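Pleckstrin homology domain-containing family A member 8 (Homo sapiens, PDB 5KDI) binds simple glycosphingolipids, here a monohexosylceramide, in the lipid pocket of its GLTP-fold domain and probably transfers them between membranes. Local coordinates at residues 39-44 and 156-161; 76-81 and 198-203; 99-104 and 204-209. The protein carries 2 engineered substitutions. All blocks are in the same frame, centred on the assembly; numbering follows the deposited sequence. Where two conformers were deposited one is given.

Contact 1: 39-44 and 156-161; sequences DKLGPT and EDFVAA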
loop_
_atom_site.group_PDB
_atom_site.type_symbol
_atom_site.label_atom_id
_atom_site.label_comp_id
_atom_site.label_asym_id
_atom_site.label_seq_id
_atom_site.Cartn_x
_atom_site.Cartn_y
_atom_site.Cartn_z
ATOM N N ASP A 39 -5.622 12.629 -1.129
ATOM C CA ASP A 39 -6.509 13.790 -0.969
ATOM C C ASP A 39 -5.915 15.119 -1.393
ATOM O O ASP A 39 -6.628 15.990 -1.933
ATOM C CB ASP A 39 -7.068 13.855 0.473
ATOM C CG ASP A 39 -8.173 12.813 0.737
ATOM O OD1 ASP A 39 -8.821 12.347 -0.253
ATOM O OD2 ASP A 39 -8.406 12.510 1.958
ATOM N N LYS A 40 -4.594 15.265 -1.215
ATOM C CA LYS A 40 -3.892 16.463 -1.673
ATOM C C LYS A 40 -3.867 16.451 -3.245
ATOM O O LYS A 40 -3.985 17.481 -3.874
ATOM C CB LYS A 40 -2.446 16.500 -1.174
ATOM C CG LYS A 40 -2.168 16.785 0.283
ATOM C CD LYS A 40 -0.651 16.909 0.516
ATOM C CE LYS A 40 -0.221 16.743 1.966
ATOM N NZ LYS A 40 -0.786 17.762 2.880
ATOM N N LEU A 41 -3.666 15.291 -3.835
ATOM C CA LEU A 41 -3.494 15.182 -5.291
ATOM C C LEU A 41 -4.775 15.097 -6.116
ATOM O O LEU A 41 -4.764 15.466 -7.310
ATOM C CB LEU A 41 -2.609 13.962 -5.616
ATOM C CG LEU A 41 -1.176 14.004 -5.054
ATOM C CD1 LEU A 41 -0.448 12.717 -5.262
ATOM C CD2 LEU A 41 -0.471 15.179 -5.677
ATOM N N GLY A 42 -5.856 14.645 -5.506
ATOM C CA GLY A 42 -7.064 14.502 -6.273
ATOM C C GLY A 42 -8.214 13.978 -5.465
ATOM O O GLY A 42 -8.545 12.816 -5.485
ATOM N N PRO A 43 -8.836 14.881 -4.726
ATOM C CA PRO A 43 -9.823 14.392 -3.758
ATOM C C PRO A 43 -11.025 13.669 -4.403
ATOM O O PRO A 43 -11.599 12.755 -3.777
ATOM C CB PRO A 43 -10.244 15.663 -3.001
ATOM C CG PRO A 43 -9.540 16.791 -3.676
ATOM C CD PRO A 43 -8.578 16.327 -4.681
ATOM N N THR A 44 -11.407 14.089 -5.622
ATOM C CA THR A 44 -12.501 13.413 -6.347
ATOM C C THR A 44 -11.962 12.294 -7.218
ATOM O O THR A 44 -12.444 11.123 -7.194
ATOM C CB THR A 44 -13.375 14.406 -7.142
ATOM O OG1 THR A 44 -14.005 15.322 -6.210
ATOM C CG2 THR A 44 -14.469 13.609 -7.973
ATOM N N GLU A 156 6.209 18.012 -10.334
ATOM C CA GLU A 156 6.279 19.047 -9.312
ATOM C C GLU A 156 5.132 19.005 -8.278
ATOM O O GLU A 156 5.361 19.200 -7.110
ATOM C CB GLU A 156 6.352 20.419 -9.949
ATOM C CG GLU A 156 6.545 21.509 -8.919
ATOM C CD GLU A 156 6.911 22.859 -9.516
ATOM O OE1 GLU A 156 7.144 22.955 -10.752
ATOM O OE2 GLU A 156 6.974 23.830 -8.726
ATOM N N ASP A 157 3.906 18.791 -8.730
ATOM C CA ASP A 157 2.766 18.694 -7.830
ATOM C C ASP A 157 2.871 17.442 -7.001
ATOM O O ASP A 157 2.454 17.444 -5.808
ATOM C CB ASP A 157 1.409 18.728 -8.590
ATOM C CG ASP A 157 1.022 20.138 -9.043
ATOM O OD1 ASP A 157 1.765 21.116 -8.755
ATOM O OD2 ASP A 157 -0.025 20.263 -9.713
ATOM N N PHE A 158 3.375 16.352 -7.616
ATOM C CA PHE A 158 3.567 15.125 -6.892
ATOM C C PHE A 158 4.571 15.305 -5.731
ATOM O O PHE A 158 4.262 15.047 -4.591
ATOM C CB PHE A 158 4.046 14.017 -7.831
ATOM C CG PHE A 158 4.325 12.731 -7.131
ATOM C CD1 PHE A 158 3.288 11.965 -6.607
ATOM C CD2 PHE A 158 5.620 12.256 -7.034
ATOM C CE1 PHE A 158 3.534 10.763 -5.949
ATOM C CE2 PHE A 158 5.876 11.030 -6.408
ATOM C CZ PHE A 158 4.846 10.305 -5.838
ATOM N N VAL A 159 5.762 15.799 -6.018
ATOM C CA VAL A 159 6.719 15.956 -4.945
ATOM C C VAL A 159 6.257 17.020 -3.932
ATOM O O VAL A 159 6.567 16.908 -2.722
ATOM C CB VAL A 159 8.135 16.216 -5.457
ATOM C CG1 VAL A 159 8.650 14.998 -6.214
ATOM C CG2 VAL A 159 8.188 17.486 -6.304
ATOM N N ALA A 160 5.567 18.069 -4.386
ATOM C CA ALA A 160 5.036 19.071 -3.446
ATOM C C ALA A 160 4.089 18.402 -2.381
ATOM O O ALA A 160 3.987 18.875 -1.254
ATOM C CB ALA A 160 4.285 20.160 -4.209
ATOM N N ALA A 161 3.362 17.350 -2.774
ATOM C CA ALA A 161 2.490 16.615 -1.866
ATOM C C ALA A 161 3.254 15.725 -0.871
ATOM O O ALA A 161 2.649 15.158 0.032
ATOM C CB ALA A 161 1.453 15.770 -2.620
#
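The C-terminal end of helix 35-41 meets the short helix 155-160 at one end of the all-helical GLTP fold, the backbones coming nearest where the CA atoms of K40 and A161 are 6.4 Å apart. G42 is the first residue to leave helical geometry, so the chain turns off directly after L41. No hydrogen bond crosses; the contact is apolar packing of a leucine fork and a lysine stem around one methyl group. With CG of L41 set beside its own backbone N (chi1 -62°) and the chain extended at chi2, its two methyls part. CD2 sits 3.7 Å from CB of A161 and also touches the carbonyl O of D157, while CD1 goes to the rim of the F158 ring, near the ring plane. F158 itself starts out away from helix 35-41, CG anti to the backbone N (chi1 177°), and its ring also meets that of F110. Its side chain comes within about 4 Å of the bound glycolipid, so this outer packing probably backs the wall around the hydrocarbon tails. K40 covers A161 from the solvent side, its CD lying 3.9 Å from CB of A161 and 3.8 Å from the carbonyl O of A161.

Contact 2: 76-81 and 198-203; sequences KIVLHE and TLYEVH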
loop_
_atom_site.group_PDB
_atom_site.type_symbol
_atom_site.label_atom_id
_atom_site.label_comp_id
_atom_site.label_asym_id
_atom_site.label_seq_id
_atom_site.Cartn_x
_atom_site.Cartn_y
_atom_site.Cartn_z
ATOM N N LYS A 76 -1.463 -13.978 12.500
ATOM C CA LYS A 76 -2.384 -14.497 13.496
ATOM C C LYS A 76 -3.825 -14.316 13.079
ATOM O O LYS A 76 -4.655 -15.215 13.288
ATOM C CB LYS A 76 -2.095 -13.905 14.859
ATOM C CG LYS A 76 -0.801 -14.449 15.490
ATOM C CD LYS A 76 -0.498 -13.714 16.797
ATOM C CE LYS A 76 0.728 -14.212 17.508
ATOM N NZ LYS A 76 0.533 -15.559 18.100
ATOM N N ILE A 77 -4.141 -13.184 12.452
ATOM C CA ILE A 77 -5.489 -12.973 11.954
ATOM C C ILE A 77 -5.815 -13.956 10.813
ATOM O O ILE A 77 -6.858 -14.621 10.856
ATOM C CB ILE A 77 -5.700 -11.515 11.478
ATOM C CG1 ILE A 77 -5.550 -10.529 12.677
ATOM C CG2 ILE A 77 -7.073 -11.382 10.784
ATOM C CD1 ILE A 77 -5.501 -9.051 12.392
ATOM N N VAL A 78 -4.950 -14.029 9.816
ATOM C CA VAL A 78 -5.195 -14.869 8.648
ATOM C C VAL A 78 -5.285 -16.332 9.065
ATOM O O VAL A 78 -6.236 -17.059 8.656
ATOM C CB VAL A 78 -4.138 -14.649 7.571
ATOM C CG1 VAL A 78 -4.299 -15.687 6.440
ATOM C CG2 VAL A 78 -4.257 -13.237 7.010
ATOM N N LEU A 79 -4.338 -16.750 9.890
ATOM C CA LEU A 79 -4.303 -18.165 10.301
ATOM C C LEU A 79 -5.540 -18.508 11.126
ATOM O O LEU A 79 -6.076 -19.642 11.047
ATOM C CB LEU A 79 -3.026 -18.457 11.068
ATOM C CG LEU A 79 -1.771 -18.491 10.163
ATOM C CD1 LEU A 79 -0.489 -18.693 10.994
ATOM C CD2 LEU A 79 -1.893 -19.419 8.964
ATOM N N HIS A 80 -6.034 -17.570 11.936
ATOM C CA HIS A 80 -7.307 -17.828 12.654
ATOM C C HIS A 80 -8.459 -18.007 11.715
ATOM O O HIS A 80 -9.321 -18.897 11.936
ATOM C CB HIS A 80 -7.599 -16.747 13.651
ATOM C CG HIS A 80 -8.954 -16.882 14.272
ATOM N ND1 HIS A 80 -9.216 -17.800 15.272
ATOM C CD2 HIS A 80 -10.170 -16.239 13.985
ATOM C CE1 HIS A 80 -10.538 -17.722 15.586
ATOM N NE2 HIS A 80 -11.098 -16.745 14.823
ATOM N N GLU A 81 -8.527 -17.150 10.681
ATOM C CA GLU A 81 -9.611 -17.284 9.696
ATOM C C GLU A 81 -9.597 -18.602 9.005
ATOM O O GLU A 81 -10.635 -19.159 8.727
ATOM C CB GLU A 81 -9.641 -16.093 8.730
ATOM C CG GLU A 81 -10.112 -14.776 9.377
ATOM C CD GLU A 81 -10.408 -13.669 8.381
ATOM O OE1 GLU A 81 -9.968 -13.787 7.230
ATOM O OE2 GLU A 81 -11.076 -12.693 8.809
ATOM N N THR A 198 4.211 -15.417 0.694
ATOM C CA THR A 198 4.506 -16.815 1.107
ATOM C C THR A 198 3.320 -17.389 1.931
ATOM O O THR A 198 2.880 -18.504 1.701
ATOM C CB THR A 198 5.840 -16.860 1.840
ATOM O OG1 THR A 198 6.853 -16.438 0.947
ATOM C CG2 THR A 198 6.117 -18.273 2.360
ATOM N N LEU A 199 2.805 -16.613 2.888
ATOM C CA LEU A 199 1.707 -17.026 3.718
ATOM C C LEU A 199 0.516 -17.407 2.814
ATOM O O LEU A 199 -0.104 -18.457 2.993
ATOM C CB LEU A 199 1.346 -15.926 4.687
ATOM C CG LEU A 199 0.118 -16.183 5.566
ATOM C CD1 LEU A 199 0.466 -17.100 6.726
ATOM C CD2 LEU A 199 -0.413 -14.816 6.106
ATOM N N TYR A 200 0.178 -16.507 1.883
ATOM C CA TYR A 200 -0.955 -16.774 0.990
ATOM C C TYR A 200 -0.722 -17.992 0.070
ATOM O O TYR A 200 -1.619 -18.803 -0.090
ATOM C CB TYR A 200 -1.363 -15.531 0.253
ATOM C CG TYR A 200 -2.257 -14.604 1.068
ATOM C CD1 TYR A 200 -1.812 -13.984 2.233
ATOM C CD2 TYR A 200 -3.560 -14.347 0.682
ATOM C CE1 TYR A 200 -2.613 -13.152 2.972
ATOM C CE2 TYR A 200 -4.362 -13.481 1.387
ATOM C CZ TYR A 200 -3.929 -12.935 2.579
ATOM O OH TYR A 200 -4.716 -12.120 3.318
ATOM N N GLU A 201 0.476 -18.109 -0.495
ATOM C CA GLU A 201 0.798 -19.226 -1.346
ATOM C C GLU A 201 0.699 -20.551 -0.583
ATOM O O GLU A 201 0.101 -21.500 -1.100
ATOM C CB GLU A 201 2.146 -19.048 -2.036
ATOM C CG GLU A 201 2.198 -17.791 -2.925
ATOM C CD GLU A 201 3.623 -17.267 -3.184
ATOM O OE1 GLU A 201 4.592 -17.992 -2.875
ATOM O OE2 GLU A 201 3.764 -16.111 -3.675
ATOM N N VAL A 202 1.338 -20.616 0.580
ATOM C CA VAL A 202 1.425 -21.848 1.334
ATOM C C VAL A 202 0.042 -22.370 1.789
ATOM O O VAL A 202 -0.185 -23.576 1.811
ATOM C CB VAL A 202 2.404 -21.744 2.536
ATOM C CG1 VAL A 202 2.379 -23.008 3.384
ATOM C CG2 VAL A 202 3.819 -21.552 2.046
ATOM N N HIS A 203 -0.876 -21.454 2.080
ATOM C CA HIS A 203 -2.180 -21.821 2.604
ATOM C C HIS A 203 -3.240 -21.804 1.506
ATOM O O HIS A 203 -4.416 -21.954 1.785
ATOM C CB HIS A 203 -2.533 -20.942 3.744
ATOM C CG HIS A 203 -1.618 -21.128 4.919
ATOM N ND1 HIS A 203 -1.739 -22.168 5.782
ATOM C CD2 HIS A 203 -0.478 -20.434 5.281
ATOM C CE1 HIS A 203 -0.761 -22.089 6.726
ATOM N NE2 HIS A 203 0.040 -21.043 6.406
#
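Residues 76-81 of helix 74-83 and 198-202 of helix 172-202 run almost parallel, their short axes 12° apart in direction and 11.6 Å from each other at closest approach. At that spacing the backbones remain apart and the side chains bridge the gap as part of the helical GLTP fold. The buried half is carried by V78 and L199, which reach toward each other tip to tip. CG of L199 is anti to its backbone N (chi1 175°), which sends CD2 across to CB and CG1 of V78; CG1 is 4.0 Å from L199 CD2. The other branch of the valine, CG2, lies 3.9 Å from OH of Y200, whose side chain crosses V78 at about a right angle. That hydroxyl has its polar partner in the third helix of the cluster: it is hydrogen-bonded to the backbone O of T94 on helix 93-115, and L97 of the same helix packs against both V78 and Y200.

Toward solvent the packing thins to a single methyl. CD2 of L79 touches CD1 of L199 and then rides over one face of the H203 imidazole, a CH-pi contact in which L79 CD2 is 3.8 Å from the ring centroid and 23° off the ring normal. The approach is offset toward the rim on the NE2-CE1 side, NE2 being 3.6 Å from L79 CD2. CG1 of V202 lies over the opposite face of the ring, and the carbonyl O of L199 is at its edge, in plane. H203 is exposed and is the first residue past the helix.

With no hydrogen bond between the two segments, their contact rests on apolar fit: the Y200 hydroxyl, its polar need met by T94 O, meets the valine methyl by van der Waals contact alone, and H203 offers a ring face.

Contact 3: 99-104 and 204-209; sequences WLKRGL and GLESDE. With 6S8 ((~{Z})-~{N}-[(~{E},2~{S},3~{R})-1-[(2~{R},3~{R},4~{S},5~{R},6~{R})-6-(hydroxymethyl)-3,4,5-tris(oxidanyl)oxan-2-yl]oxy-3-oxidanyl-octadec-4-en-2-yl]octadec-9-enamide), chain C.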
loop_
_atom_site.group_PDB
_atom_site.type_symbol
_atom_site.label_atom_id
_atom_site.label_comp_id
_atom_site.label_asym_id
_atom_site.label_seq_id
_atom_site.Cartn_x
_atom_site.Cartn_y
_atom_site.Cartn_z
ATOM N N TRP A 99 -6.272 -7.818 -1.038
ATOM C CA TRP A 99 -6.364 -6.609 -1.864
ATOM C C TRP A 99 -5.440 -5.480 -1.373
ATOM O O TRP A 99 -4.903 -4.705 -2.209
ATOM C CB TRP A 99 -7.802 -6.155 -1.997
ATOM C CG TRP A 99 -8.559 -7.050 -2.897
ATOM C CD1 TRP A 99 -9.404 -8.135 -2.545
ATOM C CD2 TRP A 99 -8.477 -7.090 -4.346
ATOM N NE1 TRP A 99 -9.880 -8.745 -3.661
ATOM C CE2 TRP A 99 -9.368 -8.164 -4.779
ATOM C CE3 TRP A 99 -7.801 -6.330 -5.306
ATOM C CZ2 TRP A 99 -9.565 -8.437 -6.131
ATOM C CZ3 TRP A 99 -8.022 -6.616 -6.641
ATOM C CH2 TRP A 99 -8.887 -7.632 -7.039
ATOM N N LEU A 100 -5.192 -5.385 -0.064
ATOM C CA LEU A 100 -4.173 -4.454 0.429
ATOM C C LEU A 100 -2.794 -4.783 -0.120
ATOM O O LEU A 100 -2.073 -3.871 -0.595
ATOM C CB LEU A 100 -4.135 -4.316 1.939
ATOM C CG LEU A 100 -5.224 -3.573 2.639
ATOM C CD1 LEU A 100 -5.069 -3.771 4.151
ATOM C CD2 LEU A 100 -5.093 -2.103 2.254
ATOM N N LYS A 101 -2.407 -6.068 -0.084
ATOM C CA LYS A 101 -1.088 -6.391 -0.561
ATOM C C LYS A 101 -0.941 -6.164 -2.060
ATOM O O LYS A 101 0.098 -5.725 -2.519
ATOM C CB LYS A 101 -0.637 -7.780 -0.083
ATOM C CG LYS A 101 -1.090 -8.979 -0.876
ATOM C CD LYS A 101 -0.379 -10.248 -0.414
ATOM C CE LYS A 101 -0.480 -11.376 -1.438
ATOM N NZ LYS A 101 -1.445 -12.334 -0.868
ATOM N N ARG A 102 -2.037 -6.384 -2.802
ATOM C CA ARG A 102 -2.016 -6.135 -4.223
ATOM C C ARG A 102 -1.823 -4.625 -4.478
ATOM O O ARG A 102 -1.058 -4.222 -5.351
ATOM C CB ARG A 102 -3.281 -6.676 -4.906
ATOM C CG ARG A 102 -3.318 -8.196 -4.956
ATOM C CD ARG A 102 -4.692 -8.679 -5.432
ATOM N NE ARG A 102 -4.699 -10.134 -5.550
ATOM C CZ ARG A 102 -5.730 -10.834 -6.019
ATOM N NH1 ARG A 102 -6.849 -10.172 -6.273
ATOM N NH2 ARG A 102 -5.644 -12.164 -6.173
ATOM N N GLY A 103 -2.532 -3.831 -3.711
ATOM C CA GLY A 103 -2.393 -2.430 -3.864
ATOM C C GLY A 103 -1.006 -1.894 -3.463
ATOM O O GLY A 103 -0.430 -1.032 -4.134
ATOM N N LEU A 104 -0.447 -2.481 -2.408
ATOM C CA LEU A 104 0.908 -2.078 -1.980
ATOM C C LEU A 104 1.956 -2.494 -3.024
ATOM O O LEU A 104 2.961 -1.771 -3.204
ATOM C CB LEU A 104 1.221 -2.658 -0.617
ATOM C CG LEU A 104 0.441 -2.103 0.597
ATOM C CD1 LEU A 104 0.854 -2.872 1.836
ATOM C CD2 LEU A 104 0.705 -0.636 0.780
ATOM N N GLY A 204 -2.841 -21.604 0.257
ATOM C CA GLY A 204 -3.797 -21.768 -0.846
ATOM C C GLY A 204 -4.817 -20.609 -0.899
ATOM O O GLY A 204 -5.966 -20.842 -1.327
ATOM N N LEU A 205 -4.392 -19.381 -0.497
ATOM C CA LEU A 205 -5.289 -18.234 -0.333
ATOM C C LEU A 205 -5.193 -17.220 -1.478
ATOM O O LEU A 205 -5.870 -16.182 -1.425
ATOM C CB LEU A 205 -5.028 -17.547 1.008
ATOM C CG LEU A 205 -5.191 -18.335 2.260
ATOM C CD1 LEU A 205 -4.677 -17.580 3.494
ATOM C CD2 LEU A 205 -6.582 -18.896 2.393
ATOM N N GLU A 206 -4.304 -17.438 -2.461
ATOM C CA GLU A 206 -4.164 -16.587 -3.649
ATOM C C GLU A 206 -5.258 -16.849 -4.642
ATOM O O GLU A 206 -5.099 -17.633 -5.525
ATOM C CB GLU A 206 -2.823 -16.806 -4.378
ATOM C CG GLU A 206 -1.677 -16.242 -3.644
ATOM C CD GLU A 206 -1.599 -14.683 -3.625
ATOM O OE1 GLU A 206 -2.354 -13.927 -4.280
ATOM O OE2 GLU A 206 -0.750 -14.256 -2.874
ATOM N N SER A 207 -6.338 -16.124 -4.518
ATOM C CA SER A 207 -7.533 -16.266 -5.352
ATOM C C SER A 207 -7.332 -15.817 -6.840
ATOM O O SER A 207 -6.664 -14.824 -7.149
ATOM C CB SER A 207 -8.671 -15.401 -4.811
ATOM O OG SER A 207 -9.676 -15.232 -5.798
ATOM N N ASP A 208 -7.920 -16.554 -7.756
ATOM C CA ASP A 208 -7.725 -16.228 -9.185
ATOM C C ASP A 208 -8.848 -15.302 -9.706
ATOM O O ASP A 208 -8.821 -14.851 -10.836
ATOM C CB ASP A 208 -7.493 -17.500 -10.040
ATOM C CG ASP A 208 -8.582 -18.599 -9.859
ATOM O OD1 ASP A 208 -8.234 -19.686 -9.318
ATOM O OD2 ASP A 208 -9.754 -18.396 -10.290
ATOM N N GLU A 209 -9.822 -15.003 -8.847
ATOM C CA GLU A 209 -10.903 -14.048 -9.145
ATOM C C GLU A 209 -10.425 -12.610 -9.489
ATOM O O GLU A 209 -9.534 -12.011 -8.851
ATOM C CB GLU A 209 -11.956 -14.004 -8.002
ATOM C CG GLU A 209 -12.606 -15.351 -7.635
ATOM C CD GLU A 209 -13.209 -16.110 -8.827
ATOM O OE1 GLU A 209 -14.106 -15.558 -9.522
ATOM O OE2 GLU A 209 -12.792 -17.278 -9.064
HETATM C C1 6S8 C . -11.187 -4.563 -5.945
HETATM C C2 6S8 C . -10.430 -3.434 -6.608
HETATM N N2 6S8 C . -9.359 -3.005 -5.720
HETATM C C3 6S8 C . -11.400 -2.249 -6.883
HETATM O O3 6S8 C . -12.469 -2.767 -7.702
HETATM C C4 6S8 C . -10.676 -1.152 -7.572
HETATM C C5 6S8 C . -10.580 0.060 -7.020
HETATM C C6 6S8 C . -9.893 1.254 -7.621
HETATM C C7 6S8 C . -9.154 1.068 -8.922
HETATM C C8 6S8 C . -9.065 2.462 -9.478
HETATM C C9 6S8 C . -7.829 2.531 -10.298
HETATM C C10 6S8 C . -6.645 2.694 -9.381
HETATM C C11 6S8 C . -5.951 4.048 -9.624
HETATM C C12 6S8 C . -4.495 3.929 -9.209
HETATM C C13 6S8 C . -3.983 5.006 -8.264
HETATM C C14 6S8 C . -3.677 6.351 -8.900
HETATM C C15 6S8 C . -2.491 7.045 -8.212
HETATM C C16 6S8 C . -2.652 8.500 -7.808
HETATM C C17 6S8 C . -1.630 9.532 -8.309
HETATM C C18 6S8 C . -0.207 9.397 -7.789
HETATM C C1A 6S8 C . -11.859 -5.222 -3.730
HETATM O O1A 6S8 C . -11.731 -4.186 -4.681
HETATM C C2A 6S8 C . -11.873 -4.637 -2.345
HETATM O O2A 6S8 C . -10.615 -3.970 -2.125
HETATM C C3A 6S8 C . -12.203 -5.690 -1.289
HETATM O O3A 6S8 C . -12.354 -5.062 -0.036
HETATM C C4A 6S8 C . -13.462 -6.434 -1.691
HETATM O O4A 6S8 C . -14.621 -5.631 -1.479
HETATM O O5A 6S8 C . -14.545 -7.931 -4.964
HETATM C C5M 6S8 C . -13.339 -6.944 -3.114
HETATM C C6A 6S8 C . -14.593 -7.656 -3.548
HETATM O O6A 6S8 C . -13.103 -5.836 -3.988
HETATM C CAA 6S8 C . -8.088 -2.964 -6.088
HETATM O OAA 6S8 C . -7.653 -3.367 -7.163
HETATM C CAB 6S8 C . -7.166 -2.430 -5.032
HETATM C CAC 6S8 C . -7.277 -0.922 -5.403
HETATM C CAD 6S8 C . -5.930 -0.368 -5.575
HETATM C CAE 6S8 C . -5.785 0.689 -4.517
HETATM C CAF 6S8 C . -4.382 1.249 -4.705
HETATM C CAG 6S8 C . -3.644 1.325 -3.356
HETATM C CAH 6S8 C . -2.792 2.596 -3.266
HETATM C CAI 6S8 C . -1.672 2.442 -4.253
HETATM C CAJ 6S8 C . -1.197 3.441 -5.003
HETATM C CAK 6S8 C . -1.673 4.858 -4.951
HETATM C CAL 6S8 C . -0.446 5.577 -5.526
HETATM C CAM 6S8 C . -0.347 7.043 -5.160
HETATM C CAN 6S8 C . -0.301 7.210 -3.670
HETATM C CAO 6S8 C . 0.463 8.466 -3.321
HETATM C CAP 6S8 C . 1.922 8.204 -3.065
HETATM C CAQ 6S8 C . 2.371 8.806 -1.773
HETATM C CAR 6S8 C . 3.381 7.897 -1.196
HETATM O O HOH W 1 -2.127 -11.334 -4.734
HETATM O O HOH W 2 -3.996 -13.986 -6.207
HETATM O O HOH W 3 -8.864 -12.241 -6.471
#
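K101 takes the crowded first torsion, CG between its backbone N and carbonyl carbon (chi1 83°), and bends again at its end (chi4 -106°), whereas R102 runs extended from CG to NE. E206 folds at chi2 (-71°) and brings its carboxylate onto K101 and within a water's reach of R102. NZ of K101 forms a salt bridge with OE2 of E206 at 2.9 Å, arriving from above the carboxylate plane; the ammonium also makes a cation-pi contact with Y200. OE1 of E206 serves R102 through water instead: one water links it to NE, a second to NH2. This second water also donates to the carbonyl O of S207, which NH2 of R102 reaches directly in a weak, bent bond of 3.0 Å. A third water joins NH1 of R102 to the carbonyl O of E209. The receiving chain is shaped by tight turns: a Schellman motif with G204 as C-prime residue ends helix 172-202, E206 centres an inverse gamma turn, and S207 OG accepts from E209 N in an ST turn.

The arginine is second shell to the lipid. NH1 of R102 lies 3.2 Å above one face of the W99 indole, while the sugar carbon C1A of the glycolipid lies 3.8 Å above the opposite face. W99 thus forms a platform beneath the headgroup, and its CZ3 is 3.3 Å from the ceramide amide oxygen OAA. Two cations around one carboxylate should favour its ionised form, and the water-laced guanidinium probably helps steady the indole that the sugar rests on.

From the N terminus, the chain first supplies 39-44, then 76-81 and 99-104, before the partners follow in the same order: 156-161, 198-203 and 204-209. Each contact closes a long, mostly helical loop, and every pair of loops crosses; none lies within another. Contact 1 joins helix 35-41 to helix 155-160 and stands apart, its centre 35 Å from that of contact 2 and on the opposite side of the chain's centre, at the far end of the lipid pocket from the sugar. Contacts 2 and 3 adjoin: L205 N probably bonds to Y200 O, and V78 packs on L205. Together they tie helices 74-83 and 93-115 to the end of helix 172-202 and its C-terminal tail.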